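Local structure of geobacter metallireducens SMUG1 (Geobacter metallireducens, 5H9I) at residues S11-A15 with N32-R38; L18-F23 with P142-L146; I86-V90 with V102-A106. The protein belongs to the uracil-DNA glycosylase superfamily, as a SMUG1-type member with a compact alpha/beta fold built round a parallel sheet. All blocks are in the same frame, centred on the assembly; numbering follows the deposited sequence.

Contact 1. Residues S11-A15 with N32-R38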
loop_
_atom_site.group_PDB
_atom_site.type_symbol
_atom_site.label_atom_id
_atom_site.label_comp_id
_atom_site.label_asym_id
_atom_site.label_seq_id
_atom_site.Cartn_x
_atom_site.Cartn_y
_atom_site.Cartn_z
ATOM N N SER A 11 9.013 2.219 -8.189
ATOM C CA SER A 11 9.272 1.543 -6.927
ATOM C C SER A 11 10.791 1.428 -6.670
ATOM O O SER A 11 11.231 1.539 -5.565
ATOM C CB SER A 11 8.573 0.131 -6.794
ATOM O OG SER A 11 7.216 0.183 -6.273
ATOM N N ASP A 12 11.540 1.153 -7.722
ATOM C CA ASP A 12 12.997 1.036 -7.548
ATOM C C ASP A 12 13.604 2.380 -7.136
ATOM O O ASP A 12 14.444 2.403 -6.299
ATOM C CB ASP A 12 13.654 0.435 -8.784
ATOM C CG ASP A 12 13.400 -1.104 -8.924
ATOM O OD1 ASP A 12 13.082 -1.800 -7.966
ATOM O OD2 ASP A 12 13.531 -1.603 -9.993
ATOM N N ALA A 13 13.099 3.459 -7.699
ATOM C CA ALA A 13 13.586 4.850 -7.383
ATOM C C ALA A 13 13.209 5.146 -5.946
ATOM O O ALA A 13 13.989 5.692 -5.164
ATOM C CB ALA A 13 13.009 5.837 -8.277
ATOM N N LEU A 14 11.970 4.848 -5.551
ATOM C CA LEU A 14 11.571 4.993 -4.162
ATOM C C LEU A 14 12.490 4.223 -3.198
ATOM O O LEU A 14 12.882 4.691 -2.185
ATOM C CB LEU A 14 10.107 4.643 -3.988
ATOM C CG LEU A 14 9.535 4.683 -2.554
ATOM C CD1 LEU A 14 9.728 6.088 -1.924
ATOM C CD2 LEU A 14 8.047 4.255 -2.574
ATOM N N ALA A 15 12.741 2.944 -3.476
ATOM C CA ALA A 15 13.635 2.139 -2.587
ATOM C C ALA A 15 15.022 2.773 -2.437
ATOM O O ALA A 15 15.519 2.848 -1.329
ATOM C CB ALA A 15 13.766 0.690 -3.135
ATOM N N ASN A 32 11.756 -3.247 4.468
ATOM C CA ASN A 32 11.459 -2.743 3.106
ATOM C C ASN A 32 11.154 -3.896 2.128
ATOM O O ASN A 32 12.029 -4.492 1.488
ATOM C CB ASN A 32 12.586 -1.914 2.593
ATOM C CG ASN A 32 12.233 -1.223 1.316
ATOM O OD1 ASN A 32 11.130 -1.439 0.784
ATOM N ND2 ASN A 32 13.111 -0.287 0.934
ATOM N N PRO A 33 9.856 -4.268 2.022
ATOM C CA PRO A 33 9.407 -5.369 1.186
ATOM C C PRO A 33 9.747 -5.096 -0.312
ATOM O O PRO A 33 9.720 -6.048 -1.099
ATOM C CB PRO A 33 7.916 -5.535 1.471
ATOM C CG PRO A 33 7.630 -4.412 2.309
ATOM C CD PRO A 33 8.771 -3.731 2.874
ATOM N N LEU A 34 10.015 -3.838 -0.672
ATOM C CA LEU A 34 10.422 -3.570 -2.052
ATOM C C LEU A 34 11.695 -4.237 -2.340
ATOM O O LEU A 34 11.998 -4.525 -3.524
ATOM C CB LEU A 34 10.560 -2.062 -2.331
ATOM C CG LEU A 34 9.390 -1.201 -2.064
ATOM C CD1 LEU A 34 9.562 0.249 -2.498
ATOM C CD2 LEU A 34 8.097 -1.762 -2.695
ATOM N N LEU A 35 12.487 -4.535 -1.313
ATOM C CA LEU A 35 13.765 -5.217 -1.477
ATOM C C LEU A 35 13.681 -6.702 -1.228
ATOM O O LEU A 35 14.212 -7.493 -2.004
ATOM C CB LEU A 35 14.790 -4.564 -0.566
ATOM C CG LEU A 35 15.010 -3.087 -0.673
ATOM C CD1 LEU A 35 16.057 -2.542 0.320
ATOM C CD2 LEU A 35 15.468 -2.754 -2.050
ATOM N N TYR A 36 13.037 -7.128 -0.161
ATOM C CA TYR A 36 13.003 -8.540 0.164
ATOM C C TYR A 36 11.868 -9.362 -0.432
ATOM O O TYR A 36 11.899 -10.534 -0.419
ATOM C CB TYR A 36 13.095 -8.740 1.694
ATOM C CG TYR A 36 11.925 -8.288 2.514
ATOM C CD1 TYR A 36 10.777 -9.027 2.540
ATOM C CD2 TYR A 36 11.995 -7.181 3.289
ATOM C CE1 TYR A 36 9.722 -8.647 3.307
ATOM C CE2 TYR A 36 10.948 -6.802 4.077
ATOM C CZ TYR A 36 9.805 -7.526 4.067
ATOM O OH TYR A 36 8.783 -7.162 4.848
ATOM N N ALA A 37 10.884 -8.667 -0.984
ATOM C CA ALA A 37 9.771 -9.321 -1.663
ATOM C C ALA A 37 9.592 -8.699 -3.042
ATOM O O ALA A 37 8.525 -8.455 -3.481
ATOM C CB ALA A 37 8.487 -9.195 -0.862
ATOM N N ARG A 38 10.714 -8.497 -3.695
ATOM C CA ARG A 38 10.734 -7.800 -4.957
ATOM C C ARG A 38 10.039 -8.557 -6.092
ATOM O O ARG A 38 9.334 -7.988 -6.812
ATOM C CB ARG A 38 12.170 -7.392 -5.326
ATOM C CG ARG A 38 12.195 -6.560 -6.613
ATOM C CD ARG A 38 13.426 -5.707 -6.898
ATOM N NE ARG A 38 13.217 -4.805 -8.047
ATOM C CZ ARG A 38 13.221 -5.209 -9.306
ATOM N NH1 ARG A 38 13.435 -6.474 -9.573
ATOM N NH2 ARG A 38 13.011 -4.363 -10.304
HETATM O O HOH W 1 10.651 -3.116 -5.936
#
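D12 and R38 form a side-on salt bridge that closes the outer end of the contact. R38, extended from CG to NE, crosses the aspartate at about a right angle and uses two nitrogens: NE donates its N-H to OD1 of D12 at 3.0 Å, nearly straight at 163°, while NH2 reaches OD2 of D12 at 2.8 Å and is more bent. Each oxygen accepts on its syn lone pair, and with carboxylate and guanidinium only 25° apart the pair lies almost flat, which fixes the rotation of both groups. A water donates to L34 O and, weakly, to D12 OD1.

Beneath this bridge the packing is apolar. Helix 7-19 lies against the short helix 33-36, whose N-cap is N32: its OD1 accepts from L34 N at 3.0 Å, from above the carbonyl plane. L34 points at the longer helix, its CD1 3.7 Å from the backbone O of S11 and 4.3 Å from both CB of A15 and CD2 of L14. CB of A15 also meets CD2 of L35 at 4.0 Å. The hydroxyl of S11 bonds to H41 of helix 38-48.

Contact 2. Residues L18-F23 with P142-L146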
loop_
_atom_site.group_PDB
_atom_site.type_symbol
_atom_site.label_atom_id
_atom_site.label_comp_id
_atom_site.label_asym_id
_atom_site.label_seq_id
_atom_site.Cartn_x
_atom_site.Cartn_y
_atom_site.Cartn_z
ATOM N N LEU A 18 14.671 5.767 -0.159
ATOM C CA LEU A 18 14.514 5.285 1.190
ATOM C C LEU A 18 15.816 4.782 1.863
ATOM O O LEU A 18 15.960 4.919 3.079
ATOM C CB LEU A 18 13.378 4.247 1.289
ATOM C CG LEU A 18 11.997 4.872 0.870
ATOM C CD1 LEU A 18 10.971 3.755 0.812
ATOM C CD2 LEU A 18 11.502 5.961 1.736
ATOM N N ALA A 19 16.669 4.203 1.045
ATOM C CA ALA A 19 17.881 3.572 1.532
ATOM C C ALA A 19 18.873 4.560 2.112
ATOM O O ALA A 19 19.728 4.110 2.869
ATOM C CB ALA A 19 18.574 2.855 0.385
ATOM N N GLY A 20 18.770 5.828 1.710
ATOM C CA GLY A 20 19.588 6.905 2.203
ATOM C C GLY A 20 19.076 7.479 3.531
ATOM O O GLY A 20 19.806 8.147 4.234
ATOM N N LEU A 21 17.842 7.161 3.913
ATOM C CA LEU A 21 17.236 7.747 5.122
ATOM C C LEU A 21 17.621 7.049 6.413
ATOM O O LEU A 21 17.877 5.830 6.447
ATOM C CB LEU A 21 15.707 7.699 4.998
ATOM C CG LEU A 21 15.128 8.381 3.810
ATOM C CD1 LEU A 21 13.621 8.184 3.826
ATOM C CD2 LEU A 21 15.471 9.854 3.773
ATOM N N SER A 22 17.615 7.798 7.507
ATOM C CA SER A 22 17.906 7.222 8.797
ATOM C C SER A 22 16.744 7.403 9.717
ATOM O O SER A 22 16.072 8.433 9.673
ATOM C CB SER A 22 19.160 7.880 9.452
ATOM O OG SER A 22 20.285 7.597 8.637
ATOM N N PHE A 23 16.536 6.400 10.567
ATOM C CA PHE A 23 15.504 6.427 11.569
ATOM C C PHE A 23 16.123 6.008 12.895
ATOM O O PHE A 23 16.974 5.145 12.914
ATOM C CB PHE A 23 14.338 5.521 11.205
ATOM C CG PHE A 23 13.757 5.830 9.851
ATOM C CD1 PHE A 23 12.744 6.780 9.744
ATOM C CD2 PHE A 23 14.251 5.196 8.691
ATOM C CE1 PHE A 23 12.224 7.107 8.513
ATOM C CE2 PHE A 23 13.678 5.493 7.456
ATOM C CZ PHE A 23 12.709 6.477 7.382
ATOM N N PRO A 142 6.162 2.296 1.708
ATOM C CA PRO A 142 6.348 0.843 1.655
ATOM C C PRO A 142 7.060 0.233 2.857
ATOM O O PRO A 142 7.158 -0.996 2.914
ATOM C CB PRO A 142 7.202 0.683 0.441
ATOM C CG PRO A 142 8.077 1.868 0.461
ATOM C CD PRO A 142 7.146 3.009 0.845
ATOM N N LEU A 143 7.519 1.050 3.779
ATOM C CA LEU A 143 8.317 0.554 4.924
ATOM C C LEU A 143 7.452 0.222 6.082
ATOM O O LEU A 143 6.447 0.938 6.335
ATOM C CB LEU A 143 9.227 1.684 5.294
ATOM C CG LEU A 143 10.246 2.138 4.297
ATOM C CD1 LEU A 143 11.048 3.313 4.870
ATOM C CD2 LEU A 143 11.115 1.044 3.743
ATOM N N LEU A 144 7.854 -0.789 6.871
ATOM C CA LEU A 144 7.258 -1.110 8.171
ATOM C C LEU A 144 8.303 -0.726 9.282
ATOM O O LEU A 144 9.454 -0.992 9.068
ATOM C CB LEU A 144 6.975 -2.581 8.238
ATOM C CG LEU A 144 6.239 -3.079 9.441
ATOM C CD1 LEU A 144 4.746 -2.999 9.235
ATOM C CD2 LEU A 144 6.581 -4.487 9.845
ATOM N N PHE A 145 7.867 0.017 10.296
ATOM C CA PHE A 145 8.705 0.514 11.357
ATOM C C PHE A 145 8.337 -0.221 12.649
ATOM O O PHE A 145 7.152 -0.285 13.037
ATOM C CB PHE A 145 8.484 2.033 11.492
ATOM C CG PHE A 145 8.771 2.797 10.269
ATOM C CD1 PHE A 145 10.049 3.211 9.960
ATOM C CD2 PHE A 145 7.718 3.198 9.483
ATOM C CE1 PHE A 145 10.306 3.960 8.827
ATOM C CE2 PHE A 145 7.970 3.930 8.316
ATOM C CZ PHE A 145 9.230 4.324 8.030
ATOM N N LEU A 146 9.355 -0.715 13.362
ATOM C CA LEU A 146 9.120 -1.369 14.658
ATOM C C LEU A 146 10.019 -0.798 15.765
ATOM O O LEU A 146 11.124 -0.403 15.485
ATOM C CB LEU A 146 9.417 -2.869 14.534
ATOM C CG LEU A 146 8.775 -3.683 13.414
ATOM C CD1 LEU A 146 9.379 -5.095 13.318
ATOM C CD2 LEU A 146 7.274 -3.746 13.539
#
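CD1 of L18 butts against CG of the P142 ring at the tight end of this contact, 3.5 Å away and closer than carbon atoms usually pack. The same methyl lies 3.9 Å from CG of L143, whose side chain meets it tip to tip, and the second L18 methyl, CD2, is 4.1 Å from L143 CD1. One leucine end is thus fitted against two consecutive residues.

L143 approaches F23 more loosely, its CD1 no closer than 4.3 Å to F23 CE2. On this more open side, where F23 is partly exposed, a close T-shaped (edge-to-face) pair forms. CG of F145 is anti to the carbonyl carbon (chi1 -58°), which turns the ring toward F23, edge against face. Ring centroids are 5.0 Å apart and the planes meet at 63°; CE1 of F145 sits over the centre of the F23 ring, 3.7 Å from F23 CE1.

Helix 160-181 touches L18 and F145 through L166 and F23 through E162, and V30 of strand 29-31 touches both phenylalanines. The contact seats L18 of helix 7-19 and the chain that follows against strand 144-146, the middle strand of the three-stranded antiparallel sheet.

Contact 3. Residues I86-V90 with V102-A106. With BME (beta-mercaptoethanol), chain F.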
loop_
_atom_site.group_PDB
_atom_site.type_symbol
_atom_site.label_atom_id
_atom_site.label_comp_id
_atom_site.label_asym_id
_atom_site.label_seq_id
_atom_site.Cartn_x
_atom_site.Cartn_y
_atom_site.Cartn_z
ATOM N N ILE A 86 -0.336 -14.832 -7.399
ATOM C CA ILE A 86 1.033 -14.486 -7.116
ATOM C C ILE A 86 1.545 -15.257 -5.909
ATOM O O ILE A 86 0.903 -15.275 -4.903
ATOM C CB ILE A 86 1.140 -12.966 -6.877
ATOM C CG1 ILE A 86 0.910 -12.226 -8.199
ATOM C CG2 ILE A 86 2.532 -12.586 -6.348
ATOM C CD1 ILE A 86 0.878 -10.716 -8.013
ATOM N N ASN A 87 2.667 -15.940 -6.037
ATOM C CA ASN A 87 3.301 -16.656 -4.934
ATOM C C ASN A 87 4.720 -16.860 -5.336
ATOM O O ASN A 87 4.974 -17.586 -6.270
ATOM C CB ASN A 87 2.654 -18.048 -4.801
ATOM C CG ASN A 87 3.257 -18.881 -3.673
ATOM O OD1 ASN A 87 4.353 -18.626 -3.270
ATOM N ND2 ASN A 87 2.504 -19.791 -3.146
ATOM N N GLY A 88 5.625 -16.196 -4.645
ATOM C CA GLY A 88 7.014 -16.116 -5.065
ATOM C C GLY A 88 7.995 -16.042 -3.907
ATOM O O GLY A 88 7.606 -16.243 -2.772
ATOM N N THR A 89 9.194 -15.726 -4.269
ATOM C CA THR A 89 10.391 -15.647 -3.343
ATOM C C THR A 89 10.331 -14.434 -2.493
ATOM O O THR A 89 10.278 -13.329 -2.969
ATOM C CB THR A 89 11.700 -15.701 -4.104
ATOM O OG1 THR A 89 11.706 -16.958 -4.795
ATOM C CG2 THR A 89 12.947 -15.604 -3.176
ATOM N N VAL A 90 10.348 -14.658 -1.180
ATOM C CA VAL A 90 10.406 -13.589 -0.201
ATOM C C VAL A 90 11.517 -13.977 0.809
ATOM O O VAL A 90 11.374 -15.029 1.445
ATOM C CB VAL A 90 9.081 -13.434 0.550
ATOM C CG1 VAL A 90 9.180 -12.312 1.608
ATOM C CG2 VAL A 90 7.874 -13.235 -0.436
ATOM N N VAL A 102 9.168 -12.689 8.851
ATOM C CA VAL A 102 8.753 -12.669 7.446
ATOM C C VAL A 102 8.872 -14.082 6.901
ATOM O O VAL A 102 9.958 -14.492 6.476
ATOM C CB VAL A 102 9.505 -11.643 6.642
ATOM C CG1 VAL A 102 9.138 -11.675 5.170
ATOM C CG2 VAL A 102 9.318 -10.265 7.190
ATOM N N ASP A 103 7.764 -14.831 7.015
ATOM C CA ASP A 103 7.670 -16.155 6.451
ATOM C C ASP A 103 7.191 -16.177 4.961
ATOM O O ASP A 103 7.131 -17.202 4.305
ATOM C CB ASP A 103 6.795 -17.053 7.273
ATOM C CG ASP A 103 7.350 -17.291 8.682
ATOM O OD1 ASP A 103 8.590 -17.157 8.811
ATOM O OD2 ASP A 103 6.578 -17.476 9.628
ATOM N N GLY A 104 6.863 -15.004 4.455
ATOM C CA GLY A 104 6.433 -14.910 3.055
ATOM C C GLY A 104 5.125 -15.626 2.808
ATOM O O GLY A 104 4.212 -15.546 3.606
ATOM N N PHE A 105 5.084 -16.326 1.694
ATOM C CA PHE A 105 3.897 -17.074 1.317
ATOM C C PHE A 105 3.583 -18.292 2.197
ATOM O O PHE A 105 2.525 -18.860 2.089
ATOM C CB PHE A 105 3.913 -17.325 -0.159
ATOM C CG PHE A 105 3.692 -16.044 -0.968
ATOM C CD1 PHE A 105 4.728 -15.238 -1.330
ATOM C CD2 PHE A 105 2.433 -15.684 -1.267
ATOM C CE1 PHE A 105 4.519 -14.029 -2.041
ATOM C CE2 PHE A 105 2.187 -14.457 -1.945
ATOM C CZ PHE A 105 3.240 -13.682 -2.324
ATOM N N ALA A 106 4.523 -18.589 3.107
ATOM C CA ALA A 106 4.270 -19.594 4.132
ATOM C C ALA A 106 3.675 -18.991 5.371
ATOM O O ALA A 106 3.348 -19.756 6.284
ATOM C CB ALA A 106 5.570 -20.323 4.463
HETATM C C1 BME F . 7.876 -18.001 0.785
HETATM C C2 BME F . 9.374 -18.022 1.003
HETATM O O1 BME F . 7.546 -16.835 0.075
HETATM S S2 BME F . 10.276 -17.572 -0.386
HETATM O O HOH W 2 10.784 -15.799 4.163
#
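Segments 86-90 and 102-106 run in roughly opposite directions, 151° apart end to end, and their backbones approach most closely at V90 and G104, whose CA atoms are 5.3 Å apart. F105 carries much of the contact. Its ring lies under the backbone of the other segment: CA of N87 stands 3.8 Å from the ring centroid and only 6° off the normal, a CH-pi contact, and G88 N lies over the same face. The side chain of N87 slides past F105 in the opposite direction, its amide 24° from the ring plane and its OD1 3.4 Å from CB of F105. CG of N87 is anti to the backbone N, which carries the amide back over the root of the phenylalanine. I86 O lies 3.3 Å from CE2 of F105, and CG2 of I86 touches CZ of the ring. V90 crosses F105 at about a right angle, bringing its CG2 to 3.8 Å from F105 CE1. The other V90 branch, CG1, meets CG1 of V102 at 3.6 Å. G104 has a positive phi, and its CA comes within 3.9 Å of V90 CB.

Polar links between the segments are indirect. The hydroxyl O1 of a beta-mercaptoethanol, probably from the crystallisation liquor, accepts from F105 N at 3.0 Å and donates to G88 O, while lying at the edge of the F105 ring. Farther along, a water donates to both V90 O and V102 O.

Nearby, V80 and T81 of helix 77-84 touch F105, and Y36 packs on V90 and V102. The arrangement is an irregular loop folded back on itself, without strand pairing, between helices 77-84 and 112-125, its two arms joined by an aromatic ring and valine packing within the uracil-DNA glycosylase superfamily region.

Contacts 1 and 2 share helix 7-19 and touch each other: P142 of contact 2 packs on L14 and L34 of contact 1, and N32 lies against L143. Contact 2 is the buried one and wholly apolar, whereas contact 1, partly buried, passes from leucine packing to a salt bridge at an exposed arginine. Contact 3, also partly buried, joins two loop segments with more backbone in its interface, a water and a small bound molecule making the polar links. Its centre lies about 17 Å from the chain's centre, against 12 Å for contact 1 and 15 Å for contact 2. It meets contact 1 through Y36 and A37, so residues 32-38 touch both other contacts.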